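Local atomic coordinates of B12-binding domain-containing protein (Kitasatospora setae, PDB entry 6WTE), a protein that binds cobalamin and a [4Fe-4S] cluster and acts as a radical SAM methylase, TsrM, that transfers methyl groups by non-radical catalysis. Residues Arg199-Pro204 / Gln262-Gln267. Sequence-based numbering, arbitrary orientation.
Sequences RRSGVP and QGILDQ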
loop_
_atom_site.group_PDB
_atom_site.type_symbol
_atom_site.label_atom_id
_atom_site.label_comp_id
_atom_site.label_asym_id
_atom_site.label_seq_id
_atom_site.Cartn_x
_atom_site.Cartn_y
_atom_site.Cartn_z
ATOM N N ARG A 199 -3.955 2.890 -19.758
ATOM C CA ARG A 199 -3.813 4.055 -18.891
ATOM C C ARG A 199 -4.195 5.273 -19.713
ATOM O O ARG A 199 -3.456 5.671 -20.619
ATOM C CB ARG A 199 -2.387 4.180 -18.354
ATOM C CG ARG A 199 -1.759 2.855 -17.935
ATOM C CD ARG A 199 -2.515 2.195 -16.764
ATOM N NE ARG A 199 -2.420 2.968 -15.528
ATOM C CZ ARG A 199 -1.325 3.040 -14.775
ATOM N NH1 ARG A 199 -0.226 2.387 -15.140
ATOM N NH2 ARG A 199 -1.323 3.767 -13.662
ATOM N N ARG A 200 -5.345 5.856 -19.404
ATOM C CA ARG A 200 -5.912 6.923 -20.210
ATOM C C ARG A 200 -5.812 8.249 -19.473
ATOM O O ARG A 200 -5.626 8.297 -18.256
ATOM C CB ARG A 200 -7.376 6.619 -20.557
ATOM C CG ARG A 200 -7.585 5.340 -21.363
ATOM C CD ARG A 200 -9.076 5.058 -21.523
ATOM N NE ARG A 200 -9.371 4.006 -22.495
ATOM C CZ ARG A 200 -9.864 2.808 -22.187
ATOM N NH1 ARG A 200 -10.119 2.491 -20.922
ATOM N NH2 ARG A 200 -10.109 1.924 -23.148
ATOM N N SER A 201 -5.932 9.332 -20.233
ATOM C CA SER A 201 -5.931 10.676 -19.680
ATOM C C SER A 201 -6.946 11.527 -20.424
ATOM O O SER A 201 -7.105 11.395 -21.641
ATOM C CB SER A 201 -4.547 11.322 -19.776
ATOM O OG SER A 201 -3.606 10.619 -18.993
ATOM N N GLY A 202 -7.630 12.396 -19.685
ATOM C CA GLY A 202 -8.613 13.276 -20.284
ATOM C C GLY A 202 -9.855 12.593 -20.809
ATOM O O GLY A 202 -10.616 13.221 -21.549
ATOM N N VAL A 203 -10.088 11.335 -20.458
ATOM C CA VAL A 203 -11.251 10.587 -20.927
ATOM C C VAL A 203 -12.300 10.598 -19.821
ATOM O O VAL A 203 -12.009 10.141 -18.707
ATOM C CB VAL A 203 -10.888 9.147 -21.318
ATOM C CG1 VAL A 203 -12.144 8.402 -21.800
ATOM C CG2 VAL A 203 -9.812 9.144 -22.386
ATOM N N PRO A 204 -13.506 11.098 -20.073
ATOM C CA PRO A 204 -14.539 11.086 -19.031
ATOM C C PRO A 204 -14.838 9.671 -18.559
ATOM O O PRO A 204 -14.827 8.716 -19.342
ATOM C CB PRO A 204 -15.752 11.716 -19.723
ATOM C CG PRO A 204 -15.154 12.546 -20.834
ATOM C CD PRO A 204 -13.948 11.794 -21.296
ATOM N N GLN A 262 2.381 10.031 -23.073
ATOM C CA GLN A 262 1.492 11.087 -22.604
ATOM C C GLN A 262 2.205 12.139 -21.767
ATOM O O GLN A 262 1.544 13.058 -21.274
ATOM C CB GLN A 262 0.343 10.500 -21.775
ATOM C CG GLN A 262 -0.387 9.346 -22.419
ATOM C CD GLN A 262 -1.349 8.676 -21.454
ATOM O OE1 GLN A 262 -2.145 9.343 -20.792
ATOM N NE2 GLN A 262 -1.250 7.357 -21.338
ATOM N N GLY A 263 3.520 12.027 -21.580
ATOM C CA GLY A 263 4.247 12.948 -20.728
ATOM C C GLY A 263 4.380 12.494 -19.290
ATOM O O GLY A 263 4.914 13.243 -18.463
ATOM N N ILE A 264 3.891 11.303 -18.967
ATOM C CA ILE A 264 3.988 10.765 -17.600
ATOM C C ILE A 264 5.341 10.068 -17.532
ATOM O O ILE A 264 5.478 8.857 -17.719
ATOM C CB ILE A 264 2.810 9.847 -17.263
ATOM C CG1 ILE A 264 1.481 10.607 -17.405
ATOM C CG2 ILE A 264 2.965 9.252 -15.863
ATOM C CD1 ILE A 264 0.241 9.719 -17.235
ATOM N N LEU A 265 6.377 10.868 -17.274
ATOM C CA LEU A 265 7.763 10.416 -17.375
ATOM C C LEU A 265 8.286 9.820 -16.076
ATOM O O LEU A 265 9.057 8.854 -16.112
ATOM C CB LEU A 265 8.656 11.575 -17.816
ATOM C CG LEU A 265 8.322 12.191 -19.175
ATOM C CD1 LEU A 265 9.272 13.352 -19.449
ATOM C CD2 LEU A 265 8.415 11.140 -20.275
ATOM N N ASP A 266 7.890 10.372 -14.934
ATOM C CA ASP A 266 8.233 9.788 -13.641
ATOM C C ASP A 266 7.282 8.640 -13.333
ATOM O O ASP A 266 6.071 8.847 -13.194
ATOM C CB ASP A 266 8.163 10.846 -12.540
ATOM C CG ASP A 266 9.223 11.915 -12.690
ATOM O OD1 ASP A 266 10.381 11.661 -12.302
ATOM O OD2 ASP A 266 8.902 13.001 -13.219
ATOM N N GLN A 267 7.823 7.432 -13.219
ATOM C CA GLN A 267 7.013 6.250 -12.968
ATOM C C GLN A 267 7.560 5.511 -11.763
ATOM O O GLN A 267 8.774 5.349 -11.617
ATOM C CB GLN A 267 6.974 5.335 -14.197
ATOM C CG GLN A 267 6.460 6.063 -15.439
ATOM C CD GLN A 267 6.472 5.208 -16.691
ATOM O OE1 GLN A 267 6.668 3.999 -16.624
ATOM N NE2 GLN A 267 6.259 5.842 -17.844
#
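The hydroxyl of S201 is held by two bonds: OG donates to OE1 of Q262 at 2.6 Å, and receives the backbone N-H of L210 at the start of helix 209-214. The donor sits nearly in line with the Q262 carbonyl, at a C=O...OG angle of 170°. On the other branch of the same amide, NE2 gives a hydrogen to the backbone O of R199, 2.9 Å away. That bond is well short of straight, 142° at the hydrogen, and the acceptor lies 23° out of the amide plane. The Q262 chain is extended beyond CG, which carries CD out toward the loop; rotation about CG-CD then presents OE1 to S201 and NE2 to R199. The R199 side chain turns elsewhere, to salt bridges with D23 and E255. Behind Q262, G263 closes helix 249-261 with a Schellman motif before strand 266-269 of the radical SAM core begins. An alanine in place of Q262 would probably leave the R199 carbonyl and the S201 hydroxyl each without this mate and open a gap between the segments. Donor and acceptor on opposite branches settle the amide's flip: turned over, it would face the R199 carbonyl with an oxygen. Helix end and loop are thus joined chiefly through one polar side chain, with little apolar contact.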